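Local coordinates for uncharacterized protein YLR301W (Saccharomyces cerevisiae, PDB 3RBY) that is of unknown function and non-essential, but interacts with the protein HRR25, at residues A154-G168 with I171-K184. Sequence-based numbering, arbitrary orientation.
Sequences ARSIVLKVTDEAYDG and IVIGRWIQGFLSQK. With SO4 (sulfate ion), chain F.
Ile157 and Val172 form an antiparallel hydrogen-bonded pair on one side of the central strand of a three-stranded meander, 166-173, and Asp167 and Ser182 form another on its second side; strands 156-161 and 176-183 flank it. Where two hairpins share a strand, a residue leading into an outer strand can reach the turn of the next hairpin, as Arg155 does. Its extended chain, with CG lying between the backbone N and the carbonyl carbon (chi1 67°), reaches the type II' turn of 173-176 and grips Gly174 O side-on: NE donates over 2.7 Å and NH2 over 3.0 Å, both with the oxygen close to the guanidinium plane. Val172 CG1 sits over the centre of one guanidinium face, 3.4 Å above it. Arg155 O adds to the grip by accepting from Gly174 N. Separately, Arg155 N donates to a sulfate ion, probably from the crystallisation liquor. Replacing Arg155 by alanine would probably leave Gly174 O without both side-chain donors and uncover Val172 CG1. Beside the 162-165 turn, Lys184 N donates to Ala165 O (2.9 Å), and Lys184 NZ meets Asp167 OD2 on its syn side, 23° out of the carboxylate plane, in a 3.1 Å salt bridge; Asp163 OD1 takes the Ala165 N-H in an Asx turn. One residue on from Asp167, Gly168 CA lies over one face of the Phe180 ring, 4.0 Å from its centroid, in a CH-pi contact. Tyr166 OH and Gln183 NE2 both bond to Glu214. Within the seven-stranded sheet, strand 236-244 pairs antiparallel with the outer side of 156-161, and strand 192-199 flanks 176-183 with Phe194 against Phe180.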
ATOM      1  N   ALA A 154      -0.227  12.076 -16.797  1.00 50.33           N
ATOM      2  CA  ALA A 154       1.182  12.081 -16.421  1.00 48.17           C
ATOM      3  C   ALA A 154       2.086  11.888 -17.627  1.00 44.47           C
ATOM      4  O   ALA A 154       1.927  10.937 -18.402  1.00 41.09           O
ATOM      5  CB  ALA A 154       1.477  11.029 -15.372  1.00 42.40           C
ATOM      6  N   ARG A 155       3.032  12.808 -17.777  1.00 39.79           N
ATOM      7  CA  ARG A 155       4.062  12.684 -18.793  1.00 41.47           C
ATOM      8  C   ARG A 155       4.823  11.370 -18.635  1.00 38.25           C
ATOM      9  O   ARG A 155       4.937  10.811 -17.520  1.00 35.38           O
ATOM     10  CB  ARG A 155       5.040  13.849 -18.693  1.00 39.10           C
ATOM     11  CG  ARG A 155       5.849  13.811 -17.429  1.00 36.44           C
ATOM     12  CD  ARG A 155       6.715  15.043 -17.293  1.00 35.36           C
ATOM     13  NE  ARG A 155       7.335  15.055 -15.974  1.00 38.69           N
ATOM     14  CZ  ARG A 155       8.444  15.723 -15.678  1.00 41.08           C
ATOM     15  NH1 ARG A 155       9.053  16.439 -16.615  1.00 41.33           N
ATOM     16  NH2 ARG A 155       8.944  15.663 -14.450  1.00 39.99           N
ATOM     17  N   SER A 156       5.332  10.881 -19.768  1.00 38.97           N
ATOM     18  CA  SER A 156       6.121   9.651 -19.824  1.00 36.06           C
ATOM     19  C   SER A 156       7.311   9.909 -20.737  1.00 36.58           C
ATOM     20  O   SER A 156       7.155  10.030 -21.962  1.00 37.26           O
ATOM     21  CB  SER A 156       5.264   8.498 -20.344  1.00 34.66           C
ATOM     22  OG  SER A 156       5.980   7.269 -20.364  1.00 31.98           O
ATOM     23  N   ILE A 157       8.497   9.995 -20.135  1.00 35.37           N
ATOM     24  CA  ILE A 157       9.705  10.422 -20.845  1.00 35.60           C
ATOM     25  C   ILE A 157      10.877   9.498 -20.532  1.00 35.59           C
ATOM     26  O   ILE A 157      11.118   9.161 -19.376  1.00 36.09           O
ATOM     27  CB  ILE A 157      10.082  11.890 -20.499  1.00 38.34           C
ATOM     28  CG1 ILE A 157       8.937  12.844 -20.884  1.00 39.97           C
ATOM     29  CG2 ILE A 157      11.378  12.297 -21.196  1.00 36.74           C
ATOM     30  CD1 ILE A 157       9.118  14.284 -20.390  1.00 36.31           C
ATOM     31  N   VAL A 158      11.591   9.063 -21.566  1.00 36.53           N
ATOM     32  CA  VAL A 158      12.714   8.159 -21.368  1.00 31.95           C
ATOM     33  C   VAL A 158      13.935   8.667 -22.141  1.00 35.94           C
ATOM     34  O   VAL A 158      13.818   9.022 -23.321  1.00 36.89           O
ATOM     35  CB  VAL A 158      12.367   6.722 -21.814  1.00 30.14           C
ATOM     36  CG1 VAL A 158      13.514   5.753 -21.515  1.00 27.57           C
ATOM     37  CG2 VAL A 158      11.088   6.246 -21.135  1.00 32.73           C
ATOM     38  N   LEU A 159      15.087   8.730 -21.464  1.00 32.77           N
ATOM     39  CA  LEU A 159      16.360   9.032 -22.120  1.00 33.51           C
ATOM     40  C   LEU A 159      17.278   7.827 -22.007  1.00 37.57           C
ATOM     41  O   LEU A 159      17.291   7.117 -20.991  1.00 33.19           O
ATOM     42  CB  LEU A 159      17.040  10.274 -21.549  1.00 34.76           C
ATOM     43  CG  LEU A 159      16.384  11.620 -21.878  1.00 37.88           C
ATOM     44  CD1 LEU A 159      15.134  11.821 -21.038  1.00 39.89           C
ATOM     45  CD2 LEU A 159      17.358  12.746 -21.619  1.00 34.40           C
ATOM     46  N   LYS A 160      18.028   7.590 -23.075  1.00 39.70           N
ATOM     47  CA  LYS A 160      18.937   6.463 -23.141  1.00 38.48           C
ATOM     48  C   LYS A 160      20.333   6.945 -23.518  1.00 39.30           C
ATOM     49  O   LYS A 160      20.507   7.776 -24.419  1.00 38.73           O
ATOM     50  CB  LYS A 160      18.432   5.465 -24.180  1.00 38.85           C
ATOM     51  CG  LYS A 160      19.066   4.082 -24.129  1.00 38.91           C
ATOM     52  CD  LYS A 160      18.309   3.159 -25.109  1.00 43.34           C
ATOM     53  CE  LYS A 160      18.894   1.742 -25.162  1.00 45.69           C
ATOM     54  NZ  LYS A 160      20.248   1.712 -25.783  1.00 49.53           N
ATOM     55  N   VAL A 161      21.332   6.408 -22.833  1.00 40.87           N
ATOM     56  CA  VAL A 161      22.710   6.829 -23.050  1.00 46.12           C
ATOM     57  C   VAL A 161      23.187   6.380 -24.415  1.00 49.13           C
ATOM     58  O   VAL A 161      23.035   5.202 -24.786  1.00 46.09           O
ATOM     59  CB  VAL A 161      23.659   6.283 -21.953  1.00 44.05           C
ATOM     60  CG1 VAL A 161      24.965   5.787 -22.543  1.00 49.76           C
ATOM     61  CG2 VAL A 161      23.928   7.355 -20.933  1.00 45.72           C
ATOM     62  N   THR A 162      23.801   7.308 -25.148  1.00 48.83           N
ATOM     63  CA  THR A 162      24.360   7.031 -26.470  1.00 54.93           C
ATOM     64  C   THR A 162      25.880   7.219 -26.481  1.00 59.79           C
ATOM     65  O   THR A 162      26.413   8.053 -27.212  1.00 63.73           O
ATOM     66  CB  THR A 162      23.732   7.932 -27.549  1.00 50.26           C
ATOM     67  OG1 THR A 162      24.053   9.302 -27.277  1.00 50.30           O
ATOM     68  CG2 THR A 162      22.220   7.765 -27.570  1.00 44.90           C
ATOM     69  N   ASP A 163      26.563   6.428 -25.659  1.00 57.07           N
ATOM     70  CA  ASP A 163      28.013   6.454 -25.525  1.00 56.83           C
ATOM     71  C   ASP A 163      28.450   4.991 -25.483  1.00 57.79           C
ATOM     72  O   ASP A 163      27.732   4.141 -24.949  1.00 60.01           O
ATOM     73  CB  ASP A 163      28.399   7.179 -24.234  1.00 59.53           C
ATOM     74  CG  ASP A 163      29.895   7.380 -24.096  1.00 59.52           C
ATOM     75  OD1 ASP A 163      30.620   6.370 -23.920  1.00 58.51           O
ATOM     76  OD2 ASP A 163      30.341   8.553 -24.153  1.00 56.83           O
ATOM     77  N   GLU A 164      29.595   4.675 -26.073  1.00 58.84           N
ATOM     78  CA  GLU A 164      30.005   3.279 -26.169  1.00 57.72           C
ATOM     79  C   GLU A 164      30.526   2.761 -24.838  1.00 62.03           C
ATOM     80  O   GLU A 164      30.484   1.562 -24.569  1.00 63.78           O
ATOM     81  CB  GLU A 164      31.059   3.097 -27.269  1.00 69.75           C
ATOM     82  CG  GLU A 164      32.091   4.225 -27.356  1.00 71.45           C
ATOM     83  CD  GLU A 164      33.381   3.810 -28.075  1.00 81.67           C
ATOM     84  OE1 GLU A 164      34.439   4.405 -27.771  1.00 87.59           O
ATOM     85  OE2 GLU A 164      33.346   2.897 -28.936  1.00 78.60           O
ATOM     86  N   ALA A 165      31.021   3.676 -24.008  1.00 57.25           N
ATOM     87  CA  ALA A 165      31.611   3.317 -22.720  1.00 56.29           C
ATOM     88  C   ALA A 165      30.587   3.173 -21.586  1.00 56.95           C
ATOM     89  O   ALA A 165      30.946   2.769 -20.468  1.00 52.48           O
ATOM     90  CB  ALA A 165      32.688   4.329 -22.336  1.00 52.95           C
ATOM     91  N   TYR A 166      29.326   3.502 -21.870  1.00 54.25           N
ATOM     92  CA  TYR A 166      28.305   3.540 -20.822  1.00 50.23           C
ATOM     93  C   TYR A 166      26.986   2.916 -21.220  1.00 51.10           C
ATOM     94  O   TYR A 166      26.582   2.975 -22.381  1.00 52.71           O
ATOM     95  CB  TYR A 166      27.995   4.977 -20.440  1.00 47.30           C
ATOM     96  CG  TYR A 166      29.055   5.669 -19.634  1.00 52.13           C
ATOM     97  CD1 TYR A 166      29.069   5.574 -18.246  1.00 48.57           C
ATOM     98  CD2 TYR A 166      30.023   6.444 -20.253  1.00 49.67           C
ATOM     99  CE1 TYR A 166      30.032   6.220 -17.499  1.00 49.34           C
ATOM    100  CE2 TYR A 166      30.985   7.099 -19.521  1.00 48.67           C
ATOM    101  CZ  TYR A 166      30.990   6.984 -18.142  1.00 52.09           C
ATOM    102  OH  TYR A 166      31.954   7.638 -17.404  1.00 52.46           O
ATOM    103  N   ASP A 167      26.316   2.335 -20.227  1.00 50.53           N
ATOM    104  CA  ASP A 167      24.898   2.021 -20.310  1.00 45.05           C
ATOM    105  C   ASP A 167      24.122   2.963 -19.383  1.00 45.50           C
ATOM    106  O   ASP A 167      24.582   3.267 -18.279  1.00 43.21           O
ATOM    107  CB  ASP A 167      24.651   0.572 -19.910  1.00 45.23           C
ATOM    108  CG  ASP A 167      25.189  -0.410 -20.926  1.00 49.28           C
ATOM    109  OD1 ASP A 167      25.653  -1.491 -20.508  1.00 50.59           O
ATOM    110  OD2 ASP A 167      25.144  -0.103 -22.132  1.00 50.75           O
ATOM    111  N   GLY A 168      22.951   3.423 -19.823  1.00 42.76           N
ATOM    112  CA  GLY A 168      22.161   4.326 -19.007  1.00 40.22           C
ATOM    113  C   GLY A 168      20.736   4.547 -19.484  1.00 41.89           C
ATOM    114  O   GLY A 168      20.478   4.634 -20.689  1.00 37.60           O
ATOM    115  N   ILE A 171      13.991   7.218 -16.656  1.00 40.74           N
ATOM    116  CA  ILE A 171      12.559   7.098 -16.939  1.00 34.34           C
ATOM    117  C   ILE A 171      11.778   8.095 -16.096  1.00 37.52           C
ATOM    118  O   ILE A 171      11.819   8.044 -14.853  1.00 33.60           O
ATOM    119  CB  ILE A 171      12.044   5.654 -16.697  1.00 36.14           C
ATOM    120  CG1 ILE A 171      12.698   4.695 -17.691  1.00 34.30           C
ATOM    121  CG2 ILE A 171      10.518   5.603 -16.814  1.00 34.51           C
ATOM    122  CD1 ILE A 171      12.380   3.246 -17.452  1.00 34.87           C
ATOM    123  N   VAL A 172      11.090   9.010 -16.786  1.00 35.39           N
ATOM    124  CA  VAL A 172      10.341  10.086 -16.152  1.00 35.15           C
ATOM    125  C   VAL A 172       8.829   9.800 -16.224  1.00 40.03           C
ATOM    126  O   VAL A 172       8.226   9.834 -17.309  1.00 36.54           O
ATOM    127  CB  VAL A 172      10.653  11.463 -16.831  1.00 36.19           C
ATOM    128  CG1 VAL A 172       9.918  12.611 -16.138  1.00 32.00           C
ATOM    129  CG2 VAL A 172      12.144  11.746 -16.830  1.00 34.32           C
ATOM    130  N   ILE A 173       8.217   9.531 -15.073  1.00 35.54           N
ATOM    131  CA  ILE A 173       6.767   9.369 -15.019  1.00 35.88           C
ATOM    132  C   ILE A 173       6.123  10.381 -14.069  1.00 39.24           C
ATOM    133  O   ILE A 173       6.302  10.325 -12.829  1.00 34.57           O
ATOM    134  CB  ILE A 173       6.368   7.951 -14.608  1.00 37.38           C
ATOM    135  CG1 ILE A 173       7.101   6.932 -15.493  1.00 38.27           C
ATOM    136  CG2 ILE A 173       4.842   7.785 -14.701  1.00 37.56           C
ATOM    137  CD1 ILE A 173       6.777   5.493 -15.148  1.00 39.75           C
ATOM    138  N   GLY A 174       5.355  11.296 -14.651  1.00 37.95           N
ATOM    139  CA  GLY A 174       4.812  12.398 -13.882  1.00 37.30           C
ATOM    140  C   GLY A 174       5.921  13.111 -13.129  1.00 40.58           C
ATOM    141  O   GLY A 174       6.888  13.601 -13.751  1.00 40.24           O
ATOM    142  N   ARG A 175       5.801  13.151 -11.799  1.00 37.80           N
ATOM    143  CA  ARG A 175       6.784  13.839 -10.971  1.00 38.71           C
ATOM    144  C   ARG A 175       7.974  12.968 -10.585  1.00 36.90           C
ATOM    145  O   ARG A 175       8.966  13.469 -10.044  1.00 38.24           O
ATOM    146  CB  ARG A 175       6.122  14.389  -9.714  1.00 39.97           C
ATOM    147  CG  ARG A 175       5.116  15.515  -9.970  1.00 41.12           C
ATOM    148  CD  ARG A 175       4.529  15.950  -8.638  1.00 53.08           C
ATOM    149  NE  ARG A 175       4.387  17.398  -8.524  1.00 49.99           N
ATOM    150  CZ  ARG A 175       3.469  18.088  -9.182  1.00 53.36           C
ATOM    151  NH1 ARG A 175       2.638  17.458 -10.008  1.00 57.90           N
ATOM    152  NH2 ARG A 175       3.393  19.401  -9.027  1.00 63.65           N
ATOM    153  N   TRP A 176       7.892  11.674 -10.880  1.00 37.02           N
ATOM    154  CA  TRP A 176       8.886  10.716 -10.373  1.00 37.45           C
ATOM    155  C   TRP A 176       9.897  10.238 -11.422  1.00 36.20           C
ATOM    156  O   TRP A 176       9.530   9.619 -12.429  1.00 36.08           O
ATOM    157  CB  TRP A 176       8.195   9.501  -9.758  1.00 31.61           C
ATOM    158  CG  TRP A 176       7.339   9.814  -8.571  1.00 36.44           C
ATOM    159  CD1 TRP A 176       6.068  10.312  -8.588  1.00 35.48           C
ATOM    160  CD2 TRP A 176       7.679   9.622  -7.179  1.00 34.83           C
ATOM    161  NE1 TRP A 176       5.601  10.458  -7.299  1.00 38.32           N
ATOM    162  CE2 TRP A 176       6.566  10.042  -6.415  1.00 38.70           C
ATOM    163  CE3 TRP A 176       8.817   9.154  -6.512  1.00 31.62           C
ATOM    164  CZ2 TRP A 176       6.554  10.000  -5.000  1.00 40.90           C
ATOM    165  CZ3 TRP A 176       8.808   9.105  -5.103  1.00 39.08           C
ATOM    166  CH2 TRP A 176       7.685   9.525  -4.368  1.00 36.85           C
ATOM    167  N   ILE A 177      11.174  10.497 -11.153  1.00 37.29           N
ATOM    168  CA  ILE A 177      12.236  10.136 -12.072  1.00 33.62           C
ATOM    169  C   ILE A 177      13.142   9.081 -11.447  1.00 37.19           C
ATOM    170  O   ILE A 177      13.634   9.265 -10.331  1.00 37.09           O
ATOM    171  CB  ILE A 177      13.100  11.362 -12.434  1.00 36.16           C
ATOM    172  CG1 ILE A 177      12.286  12.385 -13.246  1.00 36.16           C
ATOM    173  CG2 ILE A 177      14.342  10.942 -13.204  1.00 36.35           C
ATOM    174  CD1 ILE A 177      11.753  13.547 -12.424  1.00 36.36           C
ATOM    175  N   GLN A 178      13.362   7.981 -12.165  1.00 32.33           N
ATOM    176  CA  GLN A 178      14.365   7.004 -11.774  1.00 35.71           C
ATOM    177  C   GLN A 178      15.322   6.766 -12.932  1.00 40.09           C
ATOM    178  O   GLN A 178      14.903   6.751 -14.099  1.00 40.65           O
ATOM    179  CB  GLN A 178      13.721   5.700 -11.329  1.00 33.33           C
ATOM    180  CG  GLN A 178      12.881   5.837 -10.081  1.00 36.11           C
ATOM    181  CD  GLN A 178      12.515   4.493  -9.510  1.00 38.67           C
ATOM    182  OE1 GLN A 178      12.933   4.146  -8.392  1.00 37.34           O
ATOM    183  NE2 GLN A 178      11.738   3.717 -10.269  1.00 30.44           N
ATOM    184  N   GLY A 179      16.600   6.600 -12.604  1.00 37.27           N
ATOM    185  CA  GLY A 179      17.631   6.466 -13.611  1.00 37.39           C
ATOM    186  C   GLY A 179      18.827   5.631 -13.176  1.00 39.69           C
ATOM    187  O   GLY A 179      19.082   5.454 -11.978  1.00 39.95           O
ATOM    188  N   PHE A 180      19.556   5.102 -14.159  1.00 38.25           N
ATOM    189  CA  PHE A 180      20.858   4.502 -13.893  1.00 39.70           C
ATOM    190  C   PHE A 180      21.906   4.949 -14.925  1.00 37.54           C
ATOM    191  O   PHE A 180      21.569   5.458 -16.001  1.00 38.60           O
ATOM    192  CB  PHE A 180      20.766   2.975 -13.802  1.00 41.58           C
ATOM    193  CG  PHE A 180      20.986   2.259 -15.114  1.00 40.44           C
ATOM    194  CD1 PHE A 180      19.941   2.094 -16.026  1.00 37.19           C
ATOM    195  CD2 PHE A 180      22.233   1.727 -15.426  1.00 41.75           C
ATOM    196  CE1 PHE A 180      20.138   1.427 -17.237  1.00 37.54           C
ATOM    197  CE2 PHE A 180      22.438   1.046 -16.641  1.00 42.72           C
ATOM    198  CZ  PHE A 180      21.385   0.899 -17.543  1.00 42.15           C
ATOM    199  N   LEU A 181      23.174   4.810 -14.548  1.00 41.48           N
ATOM    200  CA  LEU A 181      24.316   5.008 -15.446  1.00 42.80           C
ATOM    201  C   LEU A 181      25.403   4.032 -15.009  1.00 41.39           C
ATOM    202  O   LEU A 181      25.859   4.076 -13.870  1.00 40.94           O
ATOM    203  CB  LEU A 181      24.831   6.454 -15.396  1.00 43.14           C
ATOM    204  CG  LEU A 181      26.015   6.820 -16.313  1.00 48.26           C
ATOM    205  CD1 LEU A 181      25.691   6.492 -17.793  1.00 42.98           C
ATOM    206  CD2 LEU A 181      26.423   8.292 -16.147  1.00 38.23           C
ATOM    207  N   SER A 182      25.787   3.120 -15.897  1.00 42.89           N
ATOM    208  CA  SER A 182      26.816   2.142 -15.569  1.00 40.93           C
ATOM    209  C   SER A 182      27.981   2.189 -16.564  1.00 50.63           C
ATOM    210  O   SER A 182      27.792   2.477 -17.757  1.00 47.83           O
ATOM    211  CB  SER A 182      26.227   0.735 -15.512  1.00 46.20           C
ATOM    212  OG  SER A 182      25.863   0.290 -16.804  1.00 48.55           O
ATOM    213  N   GLN A 183      29.188   1.924 -16.060  1.00 47.01           N
ATOM    214  CA  GLN A 183      30.370   1.837 -16.914  1.00 50.70           C
ATOM    215  C   GLN A 183      30.447   0.468 -17.565  1.00 51.47           C
ATOM    216  O   GLN A 183      30.485  -0.547 -16.864  1.00 49.31           O
ATOM    217  CB  GLN A 183      31.634   2.056 -16.110  1.00 47.02           C
ATOM    218  CG  GLN A 183      31.880   3.484 -15.735  1.00 49.89           C
ATOM    219  CD  GLN A 183      33.066   3.607 -14.812  1.00 56.46           C
ATOM    220  OE1 GLN A 183      33.693   2.605 -14.460  1.00 55.57           O
ATOM    221  NE2 GLN A 183      33.386   4.833 -14.417  1.00 52.53           N
ATOM    222  N   LYS A 184      30.461   0.440 -18.893  1.00 54.12           N
ATOM    223  CA  LYS A 184      30.461  -0.814 -19.641  1.00 59.33           C
ATOM    224  C   LYS A 184      31.546  -1.781 -19.177  1.00 61.95           C
ATOM    225  O   LYS A 184      31.258  -2.922 -18.819  1.00 62.26           O
ATOM    226  CB  LYS A 184      30.602  -0.543 -21.141  1.00 55.77           C
ATOM    227  CG  LYS A 184      29.299  -0.167 -21.825  1.00 58.30           C
ATOM    228  CD  LYS A 184      29.194  -0.800 -23.202  1.00 55.31           C
ATOM    229  CE  LYS A 184      28.175  -0.075 -24.064  1.00 57.19           C
ATOM    230  NZ  LYS A 184      27.012  -0.943 -24.396  1.00 63.64           N
TER
HETATM  231  S   SO4 F 600       2.797  15.486 -14.355  1.00 62.76           S
HETATM  232  O1  SO4 F 600       3.298  14.790 -15.550  1.00 50.63           O
HETATM  233  O2  SO4 F 600       3.239  14.805 -13.134  1.00 49.41           O
HETATM  234  O3  SO4 F 600       1.330  15.480 -14.373  1.00 55.85           O
HETATM  235  O4  SO4 F 600       3.333  16.865 -14.355  1.00 62.95           O